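Local atomic coordinates of sorbitol-6-phosphate dehydrogenase (Erwinia amylovora CFBP1430, PDB entry 5O3Z), a protein that catalyses the NAD-dependent interconversion of sorbitol 6-phosphate and fructose 6-phosphate as a member of the short-chain dehydrogenase/reductase family. Residues A[20-25]-A[233-238]; A[60-65]-A[80-85]; A[70-75]-A[124-129]; A[141-146]-A[184-189]. All coordinates share one frame; numbering follows the deposited sequence.

Contact 1: residues A[20-25]-A[233-238]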
loop_
_atom_site.group_PDB
_atom_site.type_symbol
_atom_site.label_atom_id
_atom_site.label_comp_id
_atom_site.label_asym_id
_atom_site.label_seq_id
_atom_site.Cartn_x
_atom_site.Cartn_y
_atom_site.Cartn_z
ATOM N N ALA A 20 -20.901 -0.115 22.691
ATOM C CA ALA A 20 -22.148 -0.646 23.271
ATOM C C ALA A 20 -22.954 -1.416 22.197
ATOM O O ALA A 20 -23.465 -2.487 22.443
ATOM C CB ALA A 20 -22.975 0.480 23.873
ATOM N N PHE A 21 -22.988 -0.849 20.986
ATOM C CA PHE A 21 -23.622 -1.496 19.858
ATOM C C PHE A 21 -22.961 -2.809 19.527
ATOM O O PHE A 21 -23.675 -3.745 19.224
ATOM C CB PHE A 21 -23.600 -0.571 18.645
ATOM C CG PHE A 21 -24.417 -1.067 17.470
ATOM C CD1 PHE A 21 -23.910 -2.044 16.601
ATOM C CD2 PHE A 21 -25.674 -0.510 17.194
ATOM C CE1 PHE A 21 -24.673 -2.494 15.515
ATOM C CE2 PHE A 21 -26.426 -0.930 16.095
ATOM C CZ PHE A 21 -25.926 -1.906 15.251
ATOM N N LEU A 22 -21.615 -2.908 19.556
ATOM C CA LEU A 22 -20.972 -4.177 19.248
ATOM C C LEU A 22 -21.256 -5.232 20.303
ATOM O O LEU A 22 -21.381 -6.402 19.968
ATOM C CB LEU A 22 -19.467 -4.022 19.068
ATOM C CG LEU A 22 -19.000 -3.150 17.919
ATOM C CD1 LEU A 22 -17.487 -2.921 18.062
ATOM C CD2 LEU A 22 -19.302 -3.845 16.584
ATOM N N CYS A 23 -21.306 -4.815 21.586
ATOM C CA CYS A 23 -21.669 -5.760 22.691
ATOM C C CYS A 23 -23.054 -6.383 22.453
ATOM O O CYS A 23 -23.226 -7.582 22.567
ATOM C CB CYS A 23 -21.652 -5.031 24.047
ATOM S SG CYS A 23 -19.986 -4.640 24.635
ATOM N N GLU A 24 -24.015 -5.561 22.092
ATOM C CA GLU A 24 -25.394 -6.064 21.855
ATOM C C GLU A 24 -25.451 -6.997 20.640
ATOM O O GLU A 24 -26.077 -8.097 20.643
ATOM C CB GLU A 24 -26.336 -4.911 21.625
ATOM C CG GLU A 24 -26.349 -3.951 22.792
ATOM C CD GLU A 24 -27.579 -3.066 22.857
ATOM O OE1 GLU A 24 -28.677 -3.508 22.461
ATOM O OE2 GLU A 24 -27.452 -1.935 23.340
ATOM N N GLY A 25 -24.727 -6.570 19.608
ATOM C CA GLY A 25 -24.634 -7.314 18.371
ATOM C C GLY A 25 -23.963 -8.641 18.564
ATOM O O GLY A 25 -24.364 -9.613 17.973
ATOM N N ASP A 233 -22.534 -1.752 9.728
ATOM C CA ASP A 233 -21.412 -2.157 8.807
ATOM C C ASP A 233 -20.242 -2.651 9.613
ATOM O O ASP A 233 -19.666 -3.628 9.338
ATOM C CB ASP A 233 -20.953 -0.980 7.966
ATOM C CG ASP A 233 -22.045 -0.343 7.202
ATOM O OD1 ASP A 233 -22.823 -1.070 6.529
ATOM O OD2 ASP A 233 -22.110 0.873 7.264
ATOM N N VAL A 234 -19.947 -1.965 10.703
ATOM C CA VAL A 234 -18.864 -2.382 11.558
ATOM C C VAL A 234 -19.058 -3.773 12.103
ATOM O O VAL A 234 -18.190 -4.651 12.003
ATOM C CB VAL A 234 -18.637 -1.362 12.702
ATOM C CG1 VAL A 234 -17.469 -1.789 13.579
ATOM C CG2 VAL A 234 -18.344 0.027 12.152
ATOM N N LEU A 235 -20.230 -3.964 12.732
ATOM C CA LEU A 235 -20.649 -5.242 13.257
ATOM C C LEU A 235 -20.546 -6.363 12.251
ATOM O O LEU A 235 -19.966 -7.399 12.535
ATOM C CB LEU A 235 -22.078 -5.079 13.841
ATOM C CG LEU A 235 -22.700 -6.289 14.548
ATOM C CD1 LEU A 235 -21.848 -6.764 15.717
ATOM C CD2 LEU A 235 -24.096 -5.913 15.037
ATOM N N ASN A 236 -21.004 -6.091 11.012
ATOM C CA ASN A 236 -21.041 -7.097 9.936
ATOM C C ASN A 236 -19.694 -7.650 9.686
ATOM O O ASN A 236 -19.463 -8.874 9.782
ATOM C CB ASN A 236 -21.689 -6.488 8.668
ATOM C CG ASN A 236 -23.224 -6.410 8.780
ATOM O OD1 ASN A 236 -23.803 -7.042 9.669
ATOM N ND2 ASN A 236 -23.888 -5.609 7.898
ATOM N N VAL A 237 -18.748 -6.721 9.438
ATOM C CA VAL A 237 -17.375 -7.055 9.120
ATOM C C VAL A 237 -16.672 -7.703 10.339
ATOM O O VAL A 237 -15.947 -8.708 10.232
ATOM C CB VAL A 237 -16.630 -5.769 8.689
ATOM C CG1 VAL A 237 -15.148 -6.010 8.542
ATOM C CG2 VAL A 237 -17.183 -5.173 7.394
ATOM N N LEU A 238 -16.858 -7.078 11.489
ATOM C CA LEU A 238 -16.349 -7.672 12.732
ATOM C C LEU A 238 -16.733 -9.154 12.863
ATOM O O LEU A 238 -15.888 -10.053 13.100
ATOM C CB LEU A 238 -16.807 -6.833 13.916
ATOM C CG LEU A 238 -16.126 -7.171 15.254
ATOM C CD1 LEU A 238 -16.190 -5.939 16.128
ATOM C CD2 LEU A 238 -16.791 -8.333 15.964
#
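L22 and L235, whose CA atoms lie 6.1 Å apart, head a purely apolar contact between helices 17-28 and 231-242. Over the two short segments the axes approach to 10.1 Å and are inclined at 50°. Among the aliphatic pairs, the L22 methyl CD2 does most of the touching: it sits 3.8 Å from L238 CD1 and 3.9 Å from L235 CA, with V234 CG1 slightly more distant, at 4.1 Å from L22 CD2. L22 thus reaches between three side chains spaced over just more than one turn. L235 answers in the other direction. Its CG stands anti to the backbone N (chi1 -176°), and its two methyls spread over helix 17-28, CD2 coming within 3.7 Å of G25 CA. This glycine has no side chain, and the leucine packs directly against its backbone; a CB at this position would collide with the L235 methyl. The aromatic share is smaller: F21 CE1 meets L235 CD2 at 3.5 Å, the two side chains crossing at about a right angle, while Y231 also meets the F21 ring. Behind the contact, V234 and L238 rest on strand 182-188 and C23 on strand 32-37. Two helices lying side by side on one face of a parallel sheet are characteristic of the Rossmann fold of short-chain dehydrogenases.

Contact 2: residues A[60-65]-A[80-85]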
loop_
_atom_site.group_PDB
_atom_site.type_symbol
_atom_site.label_atom_id
_atom_site.label_comp_id
_atom_site.label_asym_id
_atom_site.label_seq_id
_atom_site.Cartn_x
_atom_site.Cartn_y
_atom_site.Cartn_z
ATOM N N TYR A 60 -21.505 -9.762 31.699
ATOM C CA TYR A 60 -21.026 -9.080 32.932
ATOM C C TYR A 60 -20.285 -7.791 32.578
ATOM O O TYR A 60 -19.598 -7.697 31.523
ATOM C CB TYR A 60 -20.096 -9.967 33.738
ATOM C CG TYR A 60 -20.814 -11.095 34.395
ATOM C CD1 TYR A 60 -21.093 -12.285 33.682
ATOM C CD2 TYR A 60 -21.267 -10.987 35.732
ATOM C CE1 TYR A 60 -21.789 -13.343 34.282
ATOM C CE2 TYR A 60 -21.972 -12.042 36.328
ATOM C CZ TYR A 60 -22.227 -13.202 35.611
ATOM O OH TYR A 60 -22.902 -14.209 36.231
ATOM N N GLY A 61 -20.470 -6.774 33.414
ATOM C CA GLY A 61 -19.785 -5.491 33.266
ATOM C C GLY A 61 -18.513 -5.456 34.118
ATOM O O GLY A 61 -18.503 -5.950 35.274
ATOM N N PHE A 62 -17.452 -4.862 33.579
ATOM C CA PHE A 62 -16.152 -4.751 34.286
ATOM C C PHE A 62 -15.610 -3.345 34.106
ATOM O O PHE A 62 -15.870 -2.733 33.093
ATOM C CB PHE A 62 -15.130 -5.691 33.713
ATOM C CG PHE A 62 -15.499 -7.135 33.826
ATOM C CD1 PHE A 62 -16.420 -7.682 32.933
ATOM C CD2 PHE A 62 -14.900 -7.969 34.754
ATOM C CE1 PHE A 62 -16.745 -9.006 32.989
ATOM C CE2 PHE A 62 -15.268 -9.301 34.845
ATOM C CZ PHE A 62 -16.168 -9.827 33.942
ATOM N N LYS A 63 -14.909 -2.827 35.130
ATOM C CA LYS A 63 -14.200 -1.578 35.051
ATOM C C LYS A 63 -12.815 -1.852 34.473
ATOM O O LYS A 63 -12.139 -2.809 34.843
ATOM C CB LYS A 63 -14.044 -0.955 36.450
ATOM C CG LYS A 63 -13.938 0.562 36.458
ATOM C CD LYS A 63 -12.501 1.035 36.558
ATOM C CE LYS A 63 -12.411 2.483 37.056
ATOM N NZ LYS A 63 -12.406 3.473 35.929
ATOM N N VAL A 64 -12.404 -1.010 33.538
ATOM C CA VAL A 64 -10.972 -1.036 33.114
ATOM C C VAL A 64 -10.507 0.337 32.592
ATOM O O VAL A 64 -11.273 1.102 32.000
ATOM C CB VAL A 64 -10.645 -2.155 32.088
ATOM C CG1 VAL A 64 -11.313 -1.871 30.727
ATOM C CG2 VAL A 64 -9.134 -2.303 31.951
ATOM N N ASP A 65 -9.239 0.639 32.924
ATOM C CA ASP A 65 -8.525 1.762 32.381
ATOM C C ASP A 65 -7.527 1.083 31.507
ATOM O O ASP A 65 -6.540 0.491 32.024
ATOM C CB ASP A 65 -7.830 2.566 33.512
ATOM C CG ASP A 65 -6.889 3.644 32.978
ATOM O OD1 ASP A 65 -6.851 3.914 31.756
ATOM O OD2 ASP A 65 -6.200 4.270 33.782
ATOM N N ASP A 80 -11.594 -14.181 33.370
ATOM C CA ASP A 80 -11.302 -15.607 33.440
ATOM C C ASP A 80 -12.078 -16.212 34.593
ATOM O O ASP A 80 -12.749 -17.214 34.414
ATOM C CB ASP A 80 -9.821 -15.848 33.661
ATOM C CG ASP A 80 -9.437 -17.318 33.628
ATOM O OD1 ASP A 80 -10.047 -18.162 32.907
ATOM O OD2 ASP A 80 -8.433 -17.643 34.246
ATOM N N GLU A 81 -12.002 -15.599 35.769
ATOM C CA GLU A 81 -12.809 -16.049 36.934
ATOM C C GLU A 81 -14.270 -16.215 36.533
ATOM O O GLU A 81 -14.872 -17.252 36.820
ATOM C CB GLU A 81 -12.801 -15.015 38.085
ATOM C CG GLU A 81 -11.460 -14.712 38.774
ATOM C CD GLU A 81 -11.437 -13.316 39.453
ATOM O OE1 GLU A 81 -12.512 -12.726 39.769
ATOM O OE2 GLU A 81 -10.327 -12.781 39.679
ATOM N N THR A 82 -14.825 -15.196 35.849
ATOM C CA THR A 82 -16.231 -15.127 35.468
ATOM C C THR A 82 -16.733 -16.108 34.346
ATOM O O THR A 82 -17.736 -16.837 34.555
ATOM C CB THR A 82 -16.577 -13.670 35.113
ATOM O OG1 THR A 82 -16.234 -12.829 36.216
ATOM C CG2 THR A 82 -18.069 -13.469 34.760
ATOM N N PHE A 83 -16.088 -16.119 33.168
ATOM C CA PHE A 83 -16.463 -17.006 32.069
ATOM C C PHE A 83 -15.558 -18.175 31.887
ATOM O O PHE A 83 -15.883 -19.043 31.141
ATOM C CB PHE A 83 -16.540 -16.260 30.720
ATOM C CG PHE A 83 -17.450 -15.075 30.723
ATOM C CD1 PHE A 83 -18.819 -15.230 30.551
ATOM C CD2 PHE A 83 -16.951 -13.803 30.904
ATOM C CE1 PHE A 83 -19.665 -14.137 30.530
ATOM C CE2 PHE A 83 -17.802 -12.698 30.922
ATOM C CZ PHE A 83 -19.154 -12.872 30.706
ATOM N N GLY A 84 -14.402 -18.210 32.522
ATOM C CA GLY A 84 -13.441 -19.319 32.345
ATOM C C GLY A 84 -12.706 -19.431 31.008
ATOM O O GLY A 84 -11.965 -20.369 30.797
ATOM N N ARG A 85 -12.921 -18.486 30.103
ATOM C CA ARG A 85 -12.199 -18.465 28.812
ATOM C C ARG A 85 -12.374 -17.108 28.133
ATOM O O ARG A 85 -13.143 -16.242 28.587
ATOM C CB ARG A 85 -12.764 -19.556 27.909
ATOM C CG ARG A 85 -14.270 -19.345 27.712
ATOM C CD ARG A 85 -14.882 -20.403 26.886
ATOM N NE ARG A 85 -14.106 -20.574 25.668
ATOM C CZ ARG A 85 -14.196 -21.606 24.861
ATOM N NH1 ARG A 85 -15.063 -22.574 25.102
ATOM N NH2 ARG A 85 -13.424 -21.655 23.793
#
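The Y60 ring carries the T82 methyl on one face and F83 at its edge. T82 CG2 lies 3.7 Å from the centroid of the Y60 ring, 23° off the normal, a CH-pi contact displaced toward the rim so that CD1 of Y60 is the nearest ring atom to CG2, at 3.4 Å. The edge of Y60 is turned to the face of F83 in an offset edge-to-face pair: the planes meet at 76°, the centroids are 5.7 Å apart, and Y60 CD1 comes to 3.6 Å from F83 CZ. The same T82 methyl also stands over one face of the F83 ring, toward its rim, and is therefore shared by the two aromatics. F62 approaches T82 tip to tip, its CZ 3.8 Å from T82 OG1 close to the ring plane; that hydroxyl is hydrogen-bonded to A78 O one turn earlier in its own helix. F62 CE1 and F83 CE2 make a looser contact at 4.4 Å. These side chains join strand 59-63, the outermost on its side of the Rossmann sheet within the chain, to the last turn of helix 69-83, which leads from this strand back across the sheet to strand 88-91. The helix closes with a G84 N to D80 O hydrogen bond of 2.7 Å, after which G84 leaves helical geometry with phi at 71°. Inward, F62 and F83 both pack on A34 of the neighbouring strand, and F83 reaches V8 beyond it, whereas Y60 is exposed at the outside.

Contact 3: residues A[70-75]-A[124-129]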
loop_
_atom_site.group_PDB
_atom_site.type_symbol
_atom_site.label_atom_id
_atom_site.label_comp_id
_atom_site.label_asym_id
_atom_site.label_seq_id
_atom_site.Cartn_x
_atom_site.Cartn_y
_atom_site.Cartn_z
ATOM N N ALA A 70 -1.968 -2.477 35.616
ATOM C CA ALA A 70 -2.566 -3.208 36.751
ATOM C C ALA A 70 -4.092 -3.391 36.544
ATOM O O ALA A 70 -4.650 -4.400 36.858
ATOM C CB ALA A 70 -2.314 -2.425 38.031
ATOM N N SER A 71 -4.746 -2.361 36.058
ATOM C CA SER A 71 -6.144 -2.428 35.733
ATOM C C SER A 71 -6.455 -3.422 34.585
ATOM O O SER A 71 -7.403 -4.227 34.659
ATOM C CB SER A 71 -6.631 -1.001 35.448
ATOM O OG SER A 71 -7.940 -0.995 34.939
ATOM N N VAL A 72 -5.617 -3.461 33.534
ATOM C CA VAL A 72 -5.796 -4.501 32.485
ATOM C C VAL A 72 -5.527 -5.902 32.989
ATOM O O VAL A 72 -6.263 -6.840 32.681
ATOM C CB VAL A 72 -4.905 -4.188 31.202
ATOM C CG1 VAL A 72 -5.161 -5.221 30.097
ATOM C CG2 VAL A 72 -5.181 -2.771 30.717
ATOM N N GLU A 73 -4.461 -6.091 33.763
ATOM C CA GLU A 73 -4.149 -7.425 34.206
ATOM C C GLU A 73 -5.252 -7.931 35.133
ATOM O O GLU A 73 -5.574 -9.087 35.083
ATOM C CB GLU A 73 -2.804 -7.470 34.900
ATOM C CG GLU A 73 -1.634 -7.325 33.949
ATOM C CD GLU A 73 -0.368 -6.942 34.690
ATOM O OE1 GLU A 73 -0.469 -6.561 35.894
ATOM O OE2 GLU A 73 0.708 -7.055 34.073
ATOM N N ALA A 74 -5.896 -7.037 35.884
ATOM C CA ALA A 74 -6.984 -7.470 36.780
ATOM C C ALA A 74 -8.239 -7.799 35.978
ATOM O O ALA A 74 -8.999 -8.730 36.334
ATOM C CB ALA A 74 -7.293 -6.427 37.866
ATOM N N LEU A 75 -8.475 -7.042 34.903
ATOM C CA LEU A 75 -9.626 -7.304 34.027
ATOM C C LEU A 75 -9.548 -8.673 33.466
ATOM O O LEU A 75 -10.525 -9.426 33.501
ATOM C CB LEU A 75 -9.735 -6.268 32.903
ATOM C CG LEU A 75 -10.839 -6.462 31.843
ATOM C CD1 LEU A 75 -12.174 -6.032 32.395
ATOM C CD2 LEU A 75 -10.481 -5.730 30.561
ATOM N N SER A 124 -4.150 -6.838 24.181
ATOM C CA SER A 124 -3.746 -7.970 23.350
ATOM C C SER A 124 -2.814 -8.973 24.078
ATOM O O SER A 124 -2.926 -10.245 23.942
ATOM C CB SER A 124 -3.033 -7.399 22.101
ATOM O OG SER A 124 -3.987 -6.646 21.373
ATOM N N ARG A 125 -1.873 -8.388 24.807
ATOM C CA ARG A 125 -0.945 -9.173 25.614
ATOM C C ARG A 125 -1.666 -10.101 26.569
ATOM O O ARG A 125 -1.391 -11.301 26.591
ATOM C CB ARG A 125 0.020 -8.294 26.443
ATOM C CG ARG A 125 1.157 -9.137 27.049
ATOM C CD ARG A 125 2.215 -8.299 27.718
ATOM N NE ARG A 125 1.703 -7.677 28.940
ATOM C CZ ARG A 125 2.316 -6.702 29.607
ATOM N NH1 ARG A 125 3.467 -6.169 29.154
ATOM N NH2 ARG A 125 1.764 -6.237 30.710
ATOM N N GLU A 126 -2.525 -9.531 27.389
ATOM C CA GLU A 126 -3.144 -10.281 28.504
ATOM C C GLU A 126 -4.196 -11.272 28.070
ATOM O O GLU A 126 -4.285 -12.380 28.646
ATOM C CB GLU A 126 -3.725 -9.344 29.570
ATOM C CG GLU A 126 -2.697 -8.401 30.181
ATOM C CD GLU A 126 -1.544 -9.153 30.856
ATOM O OE1 GLU A 126 -1.846 -10.034 31.674
ATOM O OE2 GLU A 126 -0.342 -8.912 30.570
ATOM N N PHE A 127 -4.955 -10.932 27.029
ATOM C CA PHE A 127 -5.916 -11.876 26.515
ATOM C C PHE A 127 -5.394 -12.875 25.593
ATOM O O PHE A 127 -5.866 -13.992 25.631
ATOM C CB PHE A 127 -7.079 -11.155 25.969
ATOM C CG PHE A 127 -7.865 -10.475 27.021
ATOM C CD1 PHE A 127 -8.731 -11.218 27.849
ATOM C CD2 PHE A 127 -7.703 -9.132 27.252
ATOM C CE1 PHE A 127 -9.479 -10.548 28.834
ATOM C CE2 PHE A 127 -8.431 -8.466 28.237
ATOM C CZ PHE A 127 -9.311 -9.179 29.022
ATOM N N SER A 128 -4.377 -12.566 24.784
ATOM C CA SER A 128 -3.634 -13.644 24.110
ATOM C C SER A 128 -3.096 -14.732 25.021
ATOM O O SER A 128 -3.095 -15.917 24.629
ATOM C CB SER A 128 -2.474 -13.141 23.237
ATOM O OG SER A 128 -1.455 -12.436 23.923
ATOM N N LYS A 129 -2.588 -14.378 26.211
ATOM C CA LYS A 129 -2.086 -15.396 27.148
ATOM C C LYS A 129 -3.208 -16.368 27.529
ATOM O O LYS A 129 -2.988 -17.582 27.592
ATOM C CB LYS A 129 -1.588 -14.755 28.452
ATOM C CG LYS A 129 -0.293 -13.992 28.341
ATOM C CD LYS A 129 -0.264 -12.915 29.437
ATOM C CE LYS A 129 1.106 -12.665 30.001
ATOM N NZ LYS A 129 1.423 -13.709 31.002
#
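The bend of E126 at chi2 (-59°) lays its CD beside E73 CG, while E73 runs out extended; the two side chains cross with E126 OE1 3.5 Å from E73 CG. R125 is bent at chi3 (69°), which places its NE beside E126: NE donates to E126 OE2 at 2.9 Å, with the acceptor lying in the guanidinium plane. From the same guanidinium, R125 NH2 makes a long salt bridge of 3.6 Å with E73 OE2 and another with E69 OE2. The two carboxylates bring E73 OE2 and E126 OE2 to 4.1 Å, a repulsion that the shared arginine probably offsets. Beneath the charges the packing is apolar. V72 CG1 lies against E126 CG at 4.0 Å, and L75 CD2 meets the edge of the F127 ring in its plane, 4.0 Å from CZ. R125 NH1 is hydrogen-bonded to F104 O of a third subunit, linking the network to the tetramer. The segment axes are 9.5 Å apart and only 22° from parallel, an arrangement characteristic of neighbouring helices on one face of a Rossmann fold.

Contact 4: residues A[141-146]-A[184-189]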
loop_
_atom_site.group_PDB
_atom_site.type_symbol
_atom_site.label_atom_id
_atom_site.label_comp_id
_atom_site.label_asym_id
_atom_site.label_seq_id
_atom_site.Cartn_x
_atom_site.Cartn_y
_atom_site.Cartn_z
ATOM N N ILE A 141 -9.626 -8.101 17.364
ATOM C CA ILE A 141 -10.024 -7.128 16.374
ATOM C C ILE A 141 -9.925 -5.778 16.966
ATOM O O ILE A 141 -10.612 -5.479 17.950
ATOM C CB ILE A 141 -11.446 -7.411 15.873
ATOM C CG1 ILE A 141 -11.408 -8.683 14.995
ATOM C CG2 ILE A 141 -11.973 -6.254 15.042
ATOM C CD1 ILE A 141 -12.757 -9.323 14.769
ATOM N N GLN A 142 -9.141 -4.892 16.324
ATOM C CA GLN A 142 -9.083 -3.486 16.719
ATOM C C GLN A 142 -9.969 -2.552 15.913
ATOM O O GLN A 142 -9.953 -2.557 14.685
ATOM C CB GLN A 142 -7.640 -2.972 16.535
ATOM C CG GLN A 142 -7.357 -1.630 17.219
ATOM C CD GLN A 142 -6.280 -0.752 16.499
ATOM O OE1 GLN A 142 -5.861 -1.022 15.356
ATOM N NE2 GLN A 142 -5.912 0.367 17.154
ATOM N N ILE A 143 -10.665 -1.662 16.564
ATOM C CA ILE A 143 -11.378 -0.572 15.864
ATOM C C ILE A 143 -10.355 0.530 15.527
ATOM O O ILE A 143 -9.723 1.053 16.413
ATOM C CB ILE A 143 -12.499 -0.009 16.717
ATOM C CG1 ILE A 143 -13.466 -1.135 17.174
ATOM C CG2 ILE A 143 -13.233 1.057 15.962
ATOM C CD1 ILE A 143 -13.856 -2.156 16.059
ATOM N N ASN A 144 -10.171 0.817 14.226
ATOM C CA ASN A 144 -9.198 1.752 13.759
ATOM C C ASN A 144 -10.033 2.683 12.862
ATOM O O ASN A 144 -11.283 2.767 13.021
ATOM C CB ASN A 144 -8.026 0.959 13.128
ATOM C CG ASN A 144 -6.728 1.781 12.995
ATOM O OD1 ASN A 144 -6.710 2.888 12.436
ATOM N ND2 ASN A 144 -5.664 1.218 13.485
ATOM N N SER A 145 -9.395 3.321 11.897
ATOM C CA SER A 145 -9.894 4.502 11.273
ATOM C C SER A 145 -9.246 4.564 9.896
ATOM O O SER A 145 -8.131 4.063 9.709
ATOM C CB SER A 145 -9.488 5.724 12.060
ATOM O OG SER A 145 -9.846 6.965 11.416
ATOM N N LYS A 146 -9.888 5.244 8.971
ATOM C CA LYS A 146 -9.187 5.587 7.731
ATOM C C LYS A 146 -7.949 6.481 7.996
ATOM O O LYS A 146 -6.974 6.453 7.244
ATOM C CB LYS A 146 -10.153 6.207 6.749
ATOM C CG LYS A 146 -10.704 7.528 7.156
ATOM C CD LYS A 146 -11.528 8.068 6.011
ATOM C CE LYS A 146 -12.471 9.166 6.423
ATOM N NZ LYS A 146 -11.742 10.463 6.401
ATOM N N HIS A 184 -6.756 -8.444 13.327
ATOM C CA HIS A 184 -7.140 -7.453 12.311
ATOM C C HIS A 184 -7.408 -6.118 12.869
ATOM O O HIS A 184 -7.802 -5.993 14.038
ATOM C CB HIS A 184 -8.407 -7.881 11.595
ATOM C CG HIS A 184 -8.304 -9.209 10.938
ATOM N ND1 HIS A 184 -7.508 -9.410 9.813
ATOM C CD2 HIS A 184 -8.835 -10.422 11.263
ATOM C CE1 HIS A 184 -7.531 -10.701 9.499
ATOM N NE2 HIS A 184 -8.341 -11.341 10.356
ATOM N N SER A 185 -7.224 -5.091 12.028
ATOM C CA SER A 185 -7.619 -3.754 12.339
ATOM C C SER A 185 -8.691 -3.368 11.332
ATOM O O SER A 185 -8.552 -3.618 10.093
ATOM C CB SER A 185 -6.398 -2.822 12.278
ATOM O OG SER A 185 -5.570 -2.950 13.436
ATOM N N LEU A 186 -9.762 -2.764 11.826
ATOM C CA LEU A 186 -10.861 -2.347 10.976
ATOM C C LEU A 186 -10.776 -0.900 10.730
ATOM O O LEU A 186 -10.856 -0.121 11.667
ATOM C CB LEU A 186 -12.247 -2.662 11.617
ATOM C CG LEU A 186 -12.611 -4.090 11.962
ATOM C CD1 LEU A 186 -14.127 -4.221 12.248
ATOM C CD2 LEU A 186 -12.150 -5.058 10.849
ATOM N N MET A 187 -10.599 -0.495 9.463
ATOM C CA MET A 187 -10.366 0.869 9.175
ATOM C C MET A 187 -11.653 1.563 8.852
ATOM O O MET A 187 -12.092 1.642 7.713
ATOM C CB MET A 187 -9.254 1.006 8.083
ATOM C CG MET A 187 -8.204 -0.101 8.125
ATOM S SD MET A 187 -7.232 -0.141 9.659
ATOM C CE MET A 187 -6.255 1.380 9.511
ATOM N N LEU A 188 -12.294 2.139 9.842
ATOM C CA LEU A 188 -13.620 2.736 9.623
ATOM C C LEU A 188 -13.596 4.038 8.936
ATOM O O LEU A 188 -12.699 4.856 9.147
ATOM C CB LEU A 188 -14.338 2.946 10.967
ATOM C CG LEU A 188 -14.433 1.668 11.819
ATOM C CD1 LEU A 188 -15.293 1.949 13.019
ATOM C CD2 LEU A 188 -14.871 0.392 11.123
ATOM N N GLY A 189 -14.618 4.311 8.109
ATOM C CA GLY A 189 -14.857 5.656 7.645
ATOM C C GLY A 189 -15.536 6.430 8.771
ATOM O O GLY A 189 -15.512 5.998 9.920
#
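I141 and L186, with I143 and L188, form an apolar patch on one face of two parallel strands. I141 CG2 packs 3.8 Å from L186 CG, and I143 CG2 meets L188 CD1 at 3.7 Å, each pair crossing diagonally between the strands; V234, V237 and L238 of helix 231-242 cover this side. On the opposite face M187 lies beside N144, pointing the same way. Its chain curls at chi2 and chi3, and the terminal CE comes to 3.3 Å from N144 OD1. Between the faces runs the parallel ladder. Q142 N donates to H184 O and L186 N to Q142 O, both nearly straight at 2.9 Å, and N144 N reaches L186 O. Farther on, the L188 N to N144 O bond is weak, but K146 N regains L188 O at 2.8 Å. Together with helix 156-176 the strands make a beta-alpha-beta crossover unit of the Rossmann fold. Y158, which touches S145, and K162 in that helix have the spacing of the family's Tyr-X-X-X-Lys signature, so this strand end probably borders the active site. The polar edge is built round Q142 OE1, buried and gripped twice: S185 OG donates at 2.7 Å in the carbonyl plane, and N144 ND2 at 2.9 Å from above it. S185 OG is also hydrogen-bonded to T169 OG1, and N144 ND2 to K162 O, tying both side chains to the crossover helix.

From the N terminus, 20-25 opens contact 1, which closes only at 233-238 and so encloses the other three. Segment 60-65 opens contact 2, but 70-75 opens contact 3 before 80-85 closes contact 2; the pair therefore cross, share helix 69-83 and touch where S71 OG meets D65 N and L75 packs on F62. Contact 3 closes at 124-129, and contact 4 follows in series between 141-146 and 184-189. When 233-238 returns to helix 17-28, V234 and L238 also pack on L188 and L186, joining contact 1 to contact 4. Contacts 2 and 4, about 24 Å apart between centres, reach the same sheet, contact 2 through edge strand 59-63 and contact 4 through two inner strands.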